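Local coordinates for protein glutaconate coenzyme a-transferase (Acidaminococcus fermentans, PDB 1POI) that catalyses the transfer of coenzyme A from acetyl-CoA to (R)-2-hydroxyglutarate and related acids such as glutaconate, a step of glutamate degradation, at residues G251-F259 with L294-V304. Sequence-based numbering, arbitrary orientation.
Sequences GLYDYDNPF and LGATRLINLKV
Tyr253 and Lys303 are paired in a single antiparallel bridge, non-hydrogen-bonded, with CA atoms 4.1 Å apart. The residues flanking them supply the two backbone bonds: a short one from Asp254 N to Leu302 O, 2.7 Å, and a weak one from Val304 N to Leu252 O, 3.3 Å. From there 251-259 runs on into the helix starting at Asn257, while 294-304 reaches the bridge from helix 296-300 through a type I turn, Ile300 to Lys303.

Beyond the bridge Val304 CG1 rests on Gly251 CA. Leu302 packs between the bridge and the start of the helix. Its CD2 lies against the carbonyl oxygens of Asp254 and Tyr255, and its CD1 meets Asp256 OD2 at 3.5 Å. Arg298 makes a side-on salt bridge to Asp256: NH2 meets OD1 at 2.8 Å, with OD1 in the guanidinium plane, and NE reaches OD2 at 3.1 Å, tilted out of it. The two planes are twisted 44° apart. With CG anti to the backbone N (chi1 172°), Arg298 extends from its own helix to reach the carboxylate. One face of its guanidinium carries Leu294 CD2, while NH2 lies at the Phe259 ring edge and 3.5 Å from Phe259 CB. Phe259 also packs on Tyr290 and Phe276, from helices 287-294 and 270-282.

Asp256 is also the N-cap of helix 257-266: OD1 takes Phe259 N on its anti side, at 3.1 Å, and Arg298 NH2 on its syn side, both tilted out of the carboxylate plane on the same face. His245 NE2 bonds OD2. Replacing Asp256 with an alanine is likely to leave Arg298 and His245 without their acceptor and the Phe259 amide uncapped. This buried carboxylate thus joins two helices, and the arginine together with the helix N-terminus probably favours its negative charge.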
ATOM      1  N   GLY A 251       5.979   7.957  11.298  1.00 11.44           N
ATOM      2  CA  GLY A 251       6.347   6.905  10.375  1.00 11.00           C
ATOM      3  C   GLY A 251       7.821   6.774  10.122  1.00 14.96           C
ATOM      4  O   GLY A 251       8.251   5.877   9.388  1.00 14.21           O
ATOM      5  N   LEU A 252       8.611   7.663  10.714  1.00 15.80           N
ATOM      6  CA  LEU A 252      10.044   7.593  10.525  1.00 15.53           C
ATOM      7  C   LEU A 252      10.831   7.400  11.813  1.00 16.04           C
ATOM      8  O   LEU A 252      11.621   6.461  11.919  1.00 18.23           O
ATOM      9  CB  LEU A 252      10.547   8.807   9.754  1.00 12.51           C
ATOM     10  CG  LEU A 252      10.190   8.771   8.271  1.00 14.43           C
ATOM     11  CD1 LEU A 252      10.659  10.035   7.596  1.00 18.47           C
ATOM     12  CD2 LEU A 252      10.816   7.578   7.598  1.00 10.95           C
ATOM     13  N   TYR A 253      10.607   8.250  12.805  1.00 13.89           N
ATOM     14  CA  TYR A 253      11.356   8.125  14.042  1.00 13.81           C
ATOM     15  C   TYR A 253      10.666   8.796  15.189  1.00 10.78           C
ATOM     16  O   TYR A 253       9.829   9.651  14.984  1.00 13.67           O
ATOM     17  CB  TYR A 253      12.792   8.656  13.885  1.00 17.48           C
ATOM     18  CG  TYR A 253      12.912  10.028  13.243  1.00 20.94           C
ATOM     19  CD1 TYR A 253      12.776  11.191  14.004  1.00 21.98           C
ATOM     20  CD2 TYR A 253      13.149  10.161  11.882  1.00 19.89           C
ATOM     21  CE1 TYR A 253      12.869  12.433  13.424  1.00 20.72           C
ATOM     22  CE2 TYR A 253      13.239  11.402  11.295  1.00 21.28           C
ATOM     23  CZ  TYR A 253      13.100  12.532  12.070  1.00 21.29           C
ATOM     24  OH  TYR A 253      13.216  13.771  11.483  1.00 26.89           O
ATOM     25  N   ASP A 254      11.056   8.405  16.392  1.00  8.95           N
ATOM     26  CA  ASP A 254      10.490   8.876  17.640  1.00  7.78           C
ATOM     27  C   ASP A 254      11.342  10.004  18.274  1.00  9.09           C
ATOM     28  O   ASP A 254      12.494  10.238  17.853  1.00  8.96           O
ATOM     29  CB  ASP A 254      10.434   7.656  18.545  1.00  9.06           C
ATOM     30  CG  ASP A 254       9.349   7.743  19.572  1.00 17.39           C
ATOM     31  OD1 ASP A 254       8.893   8.866  19.865  1.00 17.71           O
ATOM     32  OD2 ASP A 254       8.947   6.672  20.092  1.00 19.68           O
ATOM     33  N   TYR A 255      10.808  10.714  19.270  1.00  6.79           N
ATOM     34  CA  TYR A 255      11.604  11.766  19.877  1.00  8.83           C
ATOM     35  C   TYR A 255      12.809  11.193  20.591  1.00 13.00           C
ATOM     36  O   TYR A 255      12.792  10.062  21.049  1.00 17.11           O
ATOM     37  CB  TYR A 255      10.814  12.691  20.811  1.00 11.50           C
ATOM     38  CG  TYR A 255       9.717  12.100  21.674  1.00 17.16           C
ATOM     39  CD1 TYR A 255       9.860  10.882  22.329  1.00 17.40           C
ATOM     40  CD2 TYR A 255       8.504  12.768  21.809  1.00 22.28           C
ATOM     41  CE1 TYR A 255       8.809  10.340  23.090  1.00 17.17           C
ATOM     42  CE2 TYR A 255       7.453  12.241  22.564  1.00 22.69           C
ATOM     43  CZ  TYR A 255       7.610  11.028  23.197  1.00 22.37           C
ATOM     44  OH  TYR A 255       6.542  10.525  23.917  1.00 21.86           O
ATOM     45  N   ASP A 256      13.864  11.984  20.664  1.00 15.39           N
ATOM     46  CA  ASP A 256      15.099  11.598  21.307  1.00 14.01           C
ATOM     47  C   ASP A 256      15.034  12.129  22.722  1.00 14.69           C
ATOM     48  O   ASP A 256      15.543  13.202  23.000  1.00 18.33           O
ATOM     49  CB  ASP A 256      16.264  12.232  20.561  1.00 11.40           C
ATOM     50  CG  ASP A 256      17.582  11.688  20.988  1.00 17.31           C
ATOM     51  OD1 ASP A 256      17.807  11.609  22.206  1.00 20.55           O
ATOM     52  OD2 ASP A 256      18.408  11.337  20.117  1.00 20.33           O
ATOM     53  N   ASN A 257      14.417  11.370  23.617  1.00 18.07           N
ATOM     54  CA  ASN A 257      14.257  11.754  25.016  1.00 18.02           C
ATOM     55  C   ASN A 257      15.497  12.087  25.831  1.00 19.41           C
ATOM     56  O   ASN A 257      15.429  12.915  26.746  1.00 14.82           O
ATOM     57  CB  ASN A 257      13.451  10.724  25.757  1.00 21.43           C
ATOM     58  CG  ASN A 257      12.277  11.334  26.432  1.00 28.77           C
ATOM     59  OD1 ASN A 257      12.253  11.421  27.653  1.00 32.94           O
ATOM     60  ND2 ASN A 257      11.255  11.705  25.660  1.00 32.05           N
ATOM     61  N   PRO A 258      16.601  11.335  25.637  1.00 22.07           N
ATOM     62  CA  PRO A 258      17.807  11.666  26.408  1.00 21.76           C
ATOM     63  C   PRO A 258      18.214  13.104  26.022  1.00 23.70           C
ATOM     64  O   PRO A 258      18.364  13.986  26.880  1.00 23.04           O
ATOM     65  CB  PRO A 258      18.819  10.644  25.898  1.00 20.26           C
ATOM     66  CG  PRO A 258      17.970   9.447  25.637  1.00 21.99           C
ATOM     67  CD  PRO A 258      16.754  10.031  24.957  1.00 22.34           C
ATOM     68  N   PHE A 259      18.309  13.344  24.711  1.00 23.23           N
ATOM     69  CA  PHE A 259      18.663  14.655  24.177  1.00 20.63           C
ATOM     70  C   PHE A 259      17.745  15.757  24.731  1.00 20.60           C
ATOM     71  O   PHE A 259      18.226  16.737  25.286  1.00 22.40           O
ATOM     72  CB  PHE A 259      18.588  14.624  22.665  1.00 17.03           C
ATOM     73  CG  PHE A 259      19.216  15.802  22.011  1.00 20.06           C
ATOM     74  CD1 PHE A 259      18.650  17.066  22.129  1.00 19.50           C
ATOM     75  CD2 PHE A 259      20.375  15.650  21.251  1.00 19.69           C
ATOM     76  CE1 PHE A 259      19.229  18.169  21.497  1.00 20.35           C
ATOM     77  CE2 PHE A 259      20.966  16.748  20.613  1.00 20.83           C
ATOM     78  CZ  PHE A 259      20.393  18.006  20.735  1.00 19.66           C
ATOM     79  N   LEU A 294      25.963  12.867  16.463  1.00 15.69           N
ATOM     80  CA  LEU A 294      25.024  11.957  17.111  1.00 13.01           C
ATOM     81  C   LEU A 294      25.461  10.494  16.978  1.00 13.54           C
ATOM     82  O   LEU A 294      25.428   9.741  17.955  1.00 13.20           O
ATOM     83  CB  LEU A 294      23.628  12.124  16.528  1.00  9.19           C
ATOM     84  CG  LEU A 294      22.911  13.397  16.955  1.00 11.13           C
ATOM     85  CD1 LEU A 294      21.612  13.479  16.230  1.00 10.90           C
ATOM     86  CD2 LEU A 294      22.689  13.420  18.463  1.00  5.29           C
ATOM     87  N   GLY A 295      25.886  10.092  15.785  1.00 11.29           N
ATOM     88  CA  GLY A 295      26.330   8.724  15.603  1.00 10.02           C
ATOM     89  C   GLY A 295      25.232   7.862  15.014  1.00 11.54           C
ATOM     90  O   GLY A 295      24.052   8.058  15.336  1.00  7.82           O
ATOM     91  N   ALA A 296      25.648   6.887  14.194  1.00 11.83           N
ATOM     92  CA  ALA A 296      24.772   5.952  13.494  1.00 10.82           C
ATOM     93  C   ALA A 296      23.764   5.227  14.358  1.00 14.54           C
ATOM     94  O   ALA A 296      22.576   5.542  14.300  1.00 21.51           O
ATOM     95  CB  ALA A 296      25.594   4.935  12.704  1.00  7.29           C
ATOM     96  N   THR A 297      24.209   4.298  15.199  1.00 13.17           N
ATOM     97  CA  THR A 297      23.250   3.532  16.001  1.00 12.02           C
ATOM     98  C   THR A 297      22.231   4.381  16.776  1.00 10.03           C
ATOM     99  O   THR A 297      21.065   4.026  16.858  1.00 15.11           O
ATOM    100  CB  THR A 297      23.937   2.455  16.937  1.00 11.14           C
ATOM    101  OG1 THR A 297      24.540   3.082  18.077  1.00 12.05           O
ATOM    102  CG2 THR A 297      25.010   1.674  16.182  1.00  3.55           C
ATOM    103  N   ARG A 298      22.641   5.555  17.224  1.00  8.27           N
ATOM    104  CA  ARG A 298      21.771   6.425  17.996  1.00  8.13           C
ATOM    105  C   ARG A 298      20.549   6.823  17.229  1.00 10.57           C
ATOM    106  O   ARG A 298      19.476   6.946  17.806  1.00 11.27           O
ATOM    107  CB  ARG A 298      22.512   7.695  18.429  1.00  9.49           C
ATOM    108  CG  ARG A 298      21.592   8.710  19.070  1.00  9.47           C
ATOM    109  CD  ARG A 298      22.292   9.758  19.920  1.00  4.76           C
ATOM    110  NE  ARG A 298      21.294  10.401  20.769  1.00  8.81           N
ATOM    111  CZ  ARG A 298      21.576  11.209  21.785  1.00 12.06           C
ATOM    112  NH1 ARG A 298      22.841  11.480  22.088  1.00 12.67           N
ATOM    113  NH2 ARG A 298      20.591  11.752  22.500  1.00 11.57           N
ATOM    114  N   LEU A 299      20.727   7.085  15.939  1.00 12.67           N
ATOM    115  CA  LEU A 299      19.623   7.495  15.068  1.00 12.59           C
ATOM    116  C   LEU A 299      18.724   6.313  14.760  1.00 14.64           C
ATOM    117  O   LEU A 299      17.488   6.421  14.819  1.00 16.72           O
ATOM    118  CB  LEU A 299      20.171   8.116  13.780  1.00  9.11           C
ATOM    119  CG  LEU A 299      20.980   9.402  14.025  1.00  6.21           C
ATOM    120  CD1 LEU A 299      21.531   9.881  12.718  1.00  2.00           C
ATOM    121  CD2 LEU A 299      20.130  10.468  14.733  1.00  2.00           C
ATOM    122  N   ILE A 300      19.365   5.178  14.480  1.00 15.77           N
ATOM    123  CA  ILE A 300      18.697   3.909  14.170  1.00 12.14           C
ATOM    124  C   ILE A 300      17.756   3.481  15.295  1.00 12.54           C
ATOM    125  O   ILE A 300      16.642   3.022  15.042  1.00 14.39           O
ATOM    126  CB  ILE A 300      19.723   2.792  13.959  1.00  8.98           C
ATOM    127  CG1 ILE A 300      20.495   3.045  12.664  1.00  7.07           C
ATOM    128  CG2 ILE A 300      19.034   1.444  13.946  1.00 13.08           C
ATOM    129  CD1 ILE A 300      21.450   1.926  12.265  1.00  5.53           C
ATOM    130  N   ASN A 301      18.174   3.671  16.537  1.00 10.22           N
ATOM    131  CA  ASN A 301      17.337   3.268  17.664  1.00 12.35           C
ATOM    132  C   ASN A 301      16.189   4.194  17.966  1.00 10.40           C
ATOM    133  O   ASN A 301      15.572   4.102  19.021  1.00  8.97           O
ATOM    134  CB  ASN A 301      18.188   3.053  18.917  1.00 15.95           C
ATOM    135  CG  ASN A 301      19.365   2.128  18.664  1.00 22.98           C
ATOM    136  OD1 ASN A 301      20.320   2.105  19.434  1.00 31.32           O
ATOM    137  ND2 ASN A 301      19.311   1.368  17.570  1.00 27.02           N
ATOM    138  N   LEU A 302      15.919   5.114  17.055  1.00 12.91           N
ATOM    139  CA  LEU A 302      14.827   6.058  17.243  1.00 13.94           C
ATOM    140  C   LEU A 302      13.716   5.707  16.269  1.00 14.92           C
ATOM    141  O   LEU A 302      12.609   6.230  16.363  1.00 14.56           O
ATOM    142  CB  LEU A 302      15.314   7.493  16.999  1.00 14.43           C
ATOM    143  CG  LEU A 302      16.018   8.239  18.145  1.00 17.58           C
ATOM    144  CD1 LEU A 302      16.543   9.585  17.670  1.00 15.69           C
ATOM    145  CD2 LEU A 302      15.058   8.461  19.293  1.00 16.63           C
ATOM    146  N   LYS A 303      14.008   4.793  15.354  1.00 15.73           N
ATOM    147  CA  LYS A 303      13.038   4.399  14.357  1.00 20.68           C
ATOM    148  C   LYS A 303      11.713   3.856  14.869  1.00 22.35           C
ATOM    149  O   LYS A 303      11.617   3.235  15.928  1.00 25.14           O
ATOM    150  CB  LYS A 303      13.670   3.451  13.342  1.00 23.24           C
ATOM    151  CG  LYS A 303      14.740   4.161  12.502  1.00 32.70           C
ATOM    152  CD  LYS A 303      15.378   3.265  11.449  1.00 35.89           C
ATOM    153  CE  LYS A 303      16.565   3.983  10.830  1.00 40.41           C
ATOM    154  NZ  LYS A 303      17.412   3.091   9.986  1.00 45.25           N
ATOM    155  N   VAL A 304      10.672   4.170  14.117  1.00 20.92           N
ATOM    156  CA  VAL A 304       9.313   3.756  14.421  1.00 16.41           C
ATOM    157  C   VAL A 304       9.121   2.257  14.111  1.00 15.66           C
ATOM    158  O   VAL A 304       9.722   1.722  13.163  1.00 15.77           O
ATOM    159  CB  VAL A 304       8.330   4.669  13.601  1.00 14.67           C
ATOM    160  CG1 VAL A 304       7.235   3.879  12.894  1.00 13.20           C
ATOM    161  CG2 VAL A 304       7.761   5.739  14.491  1.00  7.07           C
TER